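Local coordinates for protein copper-transporting ATPase PAA2, chloroplastic (Arabidopsis thaliana, PDB 5LBK) that moves copper across the chloroplast thylakoid membrane at the cost of ATP, the present chain being its nucleotide-binding N-domain, at residues A[20-25]-A[46-51]; A[5-10]-A[130-135]. All blocks are in the same frame, centred on the assembly; numbering follows the deposited sequence.

Contact 1: A[20-25]-A[46-51]; sequences VLKMAA and LNLKTP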
ATOM      1  N   VAL A  20      -3.151   6.547  -3.100  1.00 34.66           N
ATOM      2  CA  VAL A  20      -2.377   5.463  -2.495  1.00 31.63           C
ATOM      3  C   VAL A  20      -3.121   4.892  -1.302  1.00 34.67           C
ATOM      4  O   VAL A  20      -3.219   3.666  -1.139  1.00 31.52           O
ATOM      5  CB  VAL A  20      -0.958   5.941  -2.109  1.00 30.50           C
ATOM      6  CG1 VAL A  20      -0.210   4.877  -1.274  1.00 37.13           C
ATOM      7  CG2 VAL A  20      -0.194   6.286  -3.376  1.00 29.87           C
ATOM      8  N   LEU A  21      -3.649   5.765  -0.450  1.00 33.29           N
ATOM      9  CA  LEU A  21      -4.422   5.315   0.694  1.00 33.91           C
ATOM     10  C   LEU A  21      -5.683   4.579   0.261  1.00 35.65           C
ATOM     11  O   LEU A  21      -6.052   3.585   0.892  1.00 35.35           O
ATOM     12  CB  LEU A  21      -4.770   6.515   1.560  1.00 35.89           C
ATOM     13  CG  LEU A  21      -5.358   6.295   2.929  1.00 52.15           C
ATOM     14  CD1 LEU A  21      -4.548   5.304   3.754  1.00 42.95           C
ATOM     15  CD2 LEU A  21      -5.456   7.704   3.597  1.00 40.07           C
ATOM     16  N   LYS A  22      -6.392   5.089  -0.768  1.00 37.87           N
ATOM     17  CA  LYS A  22      -7.634   4.455  -1.220  1.00 39.85           C
ATOM     18  C   LYS A  22      -7.378   3.034  -1.686  1.00 38.00           C
ATOM     19  O   LYS A  22      -8.158   2.121  -1.392  1.00 38.81           O
ATOM     20  CB  LYS A  22      -8.263   5.221  -2.377  1.00 42.44           C
ATOM     21  CG  LYS A  22      -9.017   6.466  -1.983  1.00 50.60           C
ATOM     22  CD  LYS A  22      -9.644   7.114  -3.216  1.00 52.26           C
ATOM     23  CE  LYS A  22     -10.578   8.267  -2.810  1.00 68.95           C
ATOM     24  NZ  LYS A  22     -11.200   8.990  -3.958  1.00 71.69           N
ATOM     25  N   MET A  23      -6.342   2.861  -2.499  1.00 36.02           N
ATOM     26  CA  MET A  23      -5.951   1.518  -2.943  1.00 34.40           C
ATOM     27  C   MET A  23      -5.525   0.652  -1.781  1.00 32.73           C
ATOM     28  O   MET A  23      -5.910  -0.534  -1.708  1.00 32.92           O
ATOM     29  CB  MET A  23      -4.816   1.614  -3.955  1.00 32.86           C
ATOM     30  CG  MET A  23      -5.247   2.099  -5.364  1.00 37.98           C
ATOM     31  SD  MET A  23      -3.758   2.204  -6.408  1.00 57.64           S
ATOM     32  CE  MET A  23      -4.494   2.631  -7.991  1.00 74.73           C
ATOM     33  N   ALA A  24      -4.732   1.194  -0.857  1.00 31.34           N
ATOM     34  CA  ALA A  24      -4.246   0.339   0.223  1.00 29.88           C
ATOM     35  C   ALA A  24      -5.408  -0.100   1.115  1.00 32.08           C
ATOM     36  O   ALA A  24      -5.480  -1.252   1.537  1.00 32.99           O
ATOM     37  CB  ALA A  24      -3.195   1.059   1.042  1.00 28.24           C
ATOM     38  N   ALA A  25      -6.309   0.817   1.430  1.00 33.97           N
ATOM     39  CA  ALA A  25      -7.466   0.433   2.244  1.00 36.29           C
ATOM     40  C   ALA A  25      -8.417  -0.525   1.517  1.00 43.10           C
ATOM     41  O   ALA A  25      -9.077  -1.362   2.169  1.00 42.36           O
ATOM     42  CB  ALA A  25      -8.202   1.698   2.684  1.00 43.52           C
ATOM     43  N   LEU A  46     -10.889  10.012   6.866  1.00 66.35           N
ATOM     44  CA  LEU A  46     -10.744  11.060   5.854  1.00 68.92           C
ATOM     45  C   LEU A  46     -11.872  11.055   4.839  1.00 72.50           C
ATOM     46  O   LEU A  46     -11.836  11.849   3.892  1.00 74.87           O
ATOM     47  CB  LEU A  46      -9.405  10.912   5.107  1.00 65.50           C
ATOM     48  CG  LEU A  46      -8.126  10.974   5.946  1.00 62.21           C
ATOM     49  CD1 LEU A  46      -6.890  10.788   5.066  1.00 59.54           C
ATOM     50  CD2 LEU A  46      -8.001  12.280   6.713  1.00 64.99           C
ATOM     51  N   ASN A  47     -12.863  10.177   5.010  1.00 73.23           N
ATOM     52  CA  ASN A  47     -14.029  10.140   4.134  1.00 77.20           C
ATOM     53  C   ASN A  47     -13.637   9.747   2.710  1.00 75.95           C
ATOM     54  O   ASN A  47     -14.157  10.278   1.728  1.00 79.40           O
ATOM     55  CB  ASN A  47     -14.767  11.484   4.151  1.00 82.65           C
ATOM     56  CG  ASN A  47     -15.124  11.952   5.569  1.00 86.44           C
ATOM     57  OD1 ASN A  47     -14.962  13.135   5.905  1.00 86.61           O
ATOM     58  ND2 ASN A  47     -15.614  11.029   6.401  1.00 83.45           N
ATOM     59  N   LEU A  48     -12.715   8.791   2.592  1.00 71.18           N
ATOM     60  CA  LEU A  48     -12.296   8.290   1.292  1.00 69.88           C
ATOM     61  C   LEU A  48     -13.129   7.066   0.916  1.00 71.44           C
ATOM     62  O   LEU A  48     -13.243   6.118   1.702  1.00 85.36           O
ATOM     63  CB  LEU A  48     -10.811   7.917   1.306  1.00 64.95           C
ATOM     64  CG  LEU A  48      -9.804   9.041   1.585  1.00 64.50           C
ATOM     65  CD1 LEU A  48      -8.373   8.468   1.648  1.00 65.30           C
ATOM     66  CD2 LEU A  48      -9.895  10.116   0.530  1.00 68.04           C
ATOM     67  N   LYS A  49     -13.665   7.064  -0.301  1.00 72.99           N
ATOM     68  CA  LYS A  49     -14.432   5.931  -0.803  1.00 73.93           C
ATOM     69  C   LYS A  49     -13.464   4.924  -1.404  1.00 69.79           C
ATOM     70  O   LYS A  49     -12.753   5.241  -2.363  1.00 69.11           O
ATOM     71  CB  LYS A  49     -15.445   6.371  -1.855  1.00 79.05           C
ATOM     72  CG  LYS A  49     -16.368   5.263  -2.332  1.00 82.42           C
ATOM     73  CD  LYS A  49     -17.406   4.890  -1.272  1.00 85.62           C
ATOM     74  CE  LYS A  49     -18.411   6.025  -1.039  1.00 88.50           C
ATOM     75  NZ  LYS A  49     -19.536   5.600  -0.162  1.00102.53           N
ATOM     76  N   THR A  50     -13.450   3.710  -0.855  1.00 67.59           N
ATOM     77  CA  THR A  50     -12.504   2.739  -1.368  1.00 64.17           C
ATOM     78  C   THR A  50     -13.104   2.020  -2.580  1.00 71.51           C
ATOM     79  O   THR A  50     -14.293   1.698  -2.581  1.00 69.36           O
ATOM     80  CB  THR A  50     -12.128   1.718  -0.280  1.00 64.89           C
ATOM     81  OG1 THR A  50     -13.317   1.095   0.224  1.00 74.02           O
ATOM     82  CG2 THR A  50     -11.408   2.400   0.881  1.00 65.29           C
ATOM     83  N   PRO A  51     -12.319   1.757  -3.621  1.00 64.36           N
ATOM     84  CA  PRO A  51     -12.850   1.011  -4.767  1.00 66.60           C
ATOM     85  C   PRO A  51     -13.176  -0.433  -4.411  1.00 65.73           C
ATOM     86  O   PRO A  51     -12.635  -1.021  -3.469  1.00 62.29           O
ATOM     87  CB  PRO A  51     -11.724   1.076  -5.799  1.00 64.68           C
ATOM     88  CG  PRO A  51     -10.500   1.234  -4.988  1.00 62.52           C
ATOM     89  CD  PRO A  51     -10.918   2.142  -3.833  1.00 61.04           C
TER
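L46 meets L21 methyl to methyl, its CD1 lying 3.7 Å from L21 CD2, with the two side chains crossing at about a right angle. The chain then turns at N47, whose positive phi (65°) and two bonds back into the last turn of helix 34-45 make a Schellman motif; the turn releases the backbone into an extended run that passes helix 17-27. L48 is the first residue of that run and touches two neighbours on the helix. Its CD1 comes within 3.6 Å of L21 CD2, so that this one methyl of L21 serves both leucines, while its CD2 lies 3.9 Å from K22 CE. A chi1 of -169° sets L21 CG anti to the backbone N, and from there CD2 meets both leucines; L21 also leans on I39 and E42, which brings the contact into the layer of helices 17-27 and 34-45 that covers one face of the antiparallel sheet of this N-domain. K49 contributes its backbone: the carbonyl O sits 3.7 Å from K22 CD, no hydrogen bond being involved. The lysine chain, extended beyond CG, thus lies across L48 and beside this carbonyl with its CG, CD and CE methylenes. An alanine in place of K22 would probably uncover L48 CD2 and the K49 carbonyl, opening a gap between helix and loop. T50 divides its two branches: CG2 packs 3.7 Å from A25 CB and close to the K22 carbonyl, whereas OG1 is hydrogen-bonded to the NZ of K29, a residue just past the end of helix 17-27. P51 follows with its CD 3.7 Å from K22 O, a ring methylene resting against the carbonyl of the helix.

Contact 2: A[5-10]-A[130-135]; sequences PVVSGV and GAIAIS
V7 and I134 form the tighter side of this strand pair, V7 CG2 lying 3.7 Å from I134 CD1 and 3.9 Å from I132 CG2. A chi1 of 166° sets V7 CG1 anti to the backbone N and CG2 beside it, and it is CG2 that meets both isoleucines. The valine crosses each of them obliquely. The face they share with V10 is covered by helices: I132 touches A24 and I39, I134 touches I35, and V7 touches E42. The other face is looser and nearer to solvent. There A133 has the side-chain-free G9 across from it, and at the exposed end S8 CB stands 3.3 Å from S135 OG, with no hydrogen bond across the segments between the two serine side chains. Backbone bonds join the two segments within the sheet. S135 N reaches V6 O at 3.0 Å and is answered by a longer bond from V6 N to S135 O, while A133 N binds G9 O at 2.8 Å. The A133 carbonyl takes two donors: S8 N at 2.7 Å in a nearly straight bond (168°), and G9 N in a weak one at 3.4 Å. S8 and G9 together facing A133 make a classic beta bulge, which shifts the register by one residue between the first and last strands in chain order, neighbours at one edge of the N-domain's antiparallel sheet.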
ATOM      1  N   PRO A   5      -1.927   2.573  17.361  1.00 63.36           N
ATOM      2  CA  PRO A   5      -1.503   2.312  15.974  1.00 76.03           C
ATOM      3  C   PRO A   5      -2.296   3.111  14.953  1.00 48.52           C
ATOM      4  O   PRO A   5      -3.466   2.812  14.690  1.00 53.73           O
ATOM      5  CB  PRO A   5      -1.753   0.815  15.797  1.00 72.53           C
ATOM      6  CG  PRO A   5      -2.739   0.472  16.818  1.00 62.50           C
ATOM      7  CD  PRO A   5      -2.455   1.362  17.993  1.00 71.69           C
ATOM      8  N   VAL A   6      -1.654   4.133  14.401  1.00 45.42           N
ATOM      9  CA  VAL A   6      -2.311   5.073  13.507  1.00 52.01           C
ATOM     10  C   VAL A   6      -1.383   5.393  12.340  1.00 39.92           C
ATOM     11  O   VAL A   6      -0.156   5.307  12.452  1.00 50.13           O
ATOM     12  CB  VAL A   6      -2.724   6.358  14.275  1.00 72.29           C
ATOM     13  CG1 VAL A   6      -1.493   7.097  14.818  1.00 67.31           C
ATOM     14  CG2 VAL A   6      -3.591   7.269  13.398  1.00 82.64           C
ATOM     15  N   VAL A   7      -1.973   5.756  11.204  1.00 46.71           N
ATOM     16  CA  VAL A   7      -1.184   6.172  10.040  1.00 37.76           C
ATOM     17  C   VAL A   7      -0.472   7.476  10.379  1.00 44.03           C
ATOM     18  O   VAL A   7      -1.093   8.439  10.844  1.00 43.06           O
ATOM     19  CB  VAL A   7      -2.099   6.319   8.809  1.00 37.07           C
ATOM     20  CG1 VAL A   7      -1.452   7.040   7.681  1.00 32.58           C
ATOM     21  CG2 VAL A   7      -2.621   4.942   8.330  1.00 39.10           C
ATOM     22  N   SER A   8       0.840   7.510  10.163  1.00 33.95           N
ATOM     23  CA  SER A   8       1.628   8.701  10.430  1.00 34.12           C
ATOM     24  C   SER A   8       2.066   9.407   9.154  1.00 35.23           C
ATOM     25  O   SER A   8       2.600  10.519   9.218  1.00 41.67           O
ATOM     26  CB  SER A   8       2.855   8.304  11.251  1.00 55.19           C
ATOM     27  OG  SER A   8       3.665   9.416  11.505  1.00 61.12           O
ATOM     28  N   GLY A   9       1.856   8.806   7.994  1.00 34.35           N
ATOM     29  CA  GLY A   9       2.310   9.439   6.772  1.00 31.94           C
ATOM     30  C   GLY A   9       2.082   8.562   5.573  1.00 30.59           C
ATOM     31  O   GLY A   9       2.002   7.342   5.699  1.00 28.10           O
ATOM     32  N   VAL A  10       1.868   9.183   4.426  1.00 25.99           N
ATOM     33  CA  VAL A  10       1.661   8.491   3.167  1.00 26.55           C
ATOM     34  C   VAL A  10       2.674   9.020   2.175  1.00 24.73           C
ATOM     35  O   VAL A  10       2.605  10.196   1.819  1.00 25.80           O
ATOM     36  CB  VAL A  10       0.247   8.705   2.619  1.00 27.78           C
ATOM     37  CG1 VAL A  10       0.076   7.963   1.317  1.00 36.20           C
ATOM     38  CG2 VAL A  10      -0.814   8.291   3.667  1.00 30.89           C
ATOM     39  N   GLY A 130       3.980   3.596  -3.548  1.00 25.72           N
ATOM     40  CA  GLY A 130       3.870   4.387  -2.338  1.00 24.45           C
ATOM     41  C   GLY A 130       4.099   3.519  -1.131  1.00 22.38           C
ATOM     42  O   GLY A 130       4.425   2.330  -1.224  1.00 21.87           O
ATOM     43  N   ALA A 131       3.972   4.156   0.016  1.00 22.89           N
ATOM     44  CA  ALA A 131       4.178   3.498   1.282  1.00 23.02           C
ATOM     45  C   ALA A 131       3.341   4.223   2.322  1.00 26.91           C
ATOM     46  O   ALA A 131       3.097   5.433   2.225  1.00 28.21           O
ATOM     47  CB  ALA A 131       5.644   3.498   1.656  1.00 27.10           C
ATOM     48  N   ILE A 132       2.931   3.483   3.340  1.00 22.93           N
ATOM     49  CA  ILE A 132       2.197   4.031   4.453  1.00 19.93           C
ATOM     50  C   ILE A 132       3.009   3.826   5.722  1.00 26.19           C
ATOM     51  O   ILE A 132       3.346   2.691   6.082  1.00 27.19           O
ATOM     52  CB  ILE A 132       0.814   3.391   4.568  1.00 27.89           C
ATOM     53  CG1 ILE A 132       0.070   3.595   3.243  1.00 32.63           C
ATOM     54  CG2 ILE A 132       0.100   4.062   5.638  1.00 27.93           C
ATOM     55  CD1 ILE A 132      -1.106   2.718   3.085  1.00 52.28           C
ATOM     56  N   ALA A 133       3.311   4.923   6.412  1.00 28.67           N
ATOM     57  CA  ALA A 133       3.994   4.856   7.693  1.00 27.77           C
ATOM     58  C   ALA A 133       2.986   4.733   8.830  1.00 26.27           C
ATOM     59  O   ALA A 133       2.018   5.498   8.902  1.00 36.16           O
ATOM     60  CB  ALA A 133       4.845   6.099   7.914  1.00 34.37           C
ATOM     61  N   ILE A 134       3.233   3.782   9.720  1.00 42.26           N
ATOM     62  CA  ILE A 134       2.402   3.544  10.888  1.00 44.68           C
ATOM     63  C   ILE A 134       3.219   3.840  12.137  1.00 57.59           C
ATOM     64  O   ILE A 134       4.432   3.607  12.172  1.00 62.34           O
ATOM     65  CB  ILE A 134       1.903   2.084  10.902  1.00 52.34           C
ATOM     66  CG1 ILE A 134       1.256   1.727   9.559  1.00 46.87           C
ATOM     67  CG2 ILE A 134       0.941   1.852  12.071  1.00 51.64           C
ATOM     68  CD1 ILE A 134       0.000   2.496   9.257  1.00 50.71           C
ATOM     69  N   SER A 135       2.544   4.341  13.170  1.00 47.03           N
ATOM     70  CA  SER A 135       3.173   4.569  14.472  1.00 47.31           C
ATOM     71  C   SER A 135       2.465   3.776  15.570  1.00 52.65           C
ATOM     72  O   SER A 135       1.255   3.877  15.709  1.00 54.74           O
ATOM     73  CB  SER A 135       3.161   6.063  14.818  1.00 61.92           C
ATOM     74  OG  SER A 135       4.028   6.757  13.942  1.00 68.30           O
TER

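Strand 7-12 of contact 2 is followed in the chain, after a short connection, by helix 17-27 of contact 1, and the two contacts, with centres about 13 Å apart, meet where the helix packs on the sheet. A24 CB packs 3.4 Å from I132 CD1, and V20 CG1 lies 4.0 Å from V10 CG1. Helix 17-27 therefore has two working sides: V20 and A24 rest on the strands, while L21, K22 and A25 receive the loop 46-51. I39 of helix 34-45 touches both L21 and I132. The loop thus packs on a helix that itself packs on the sheet, and both contacts belong to the framework of the nucleotide-binding domain.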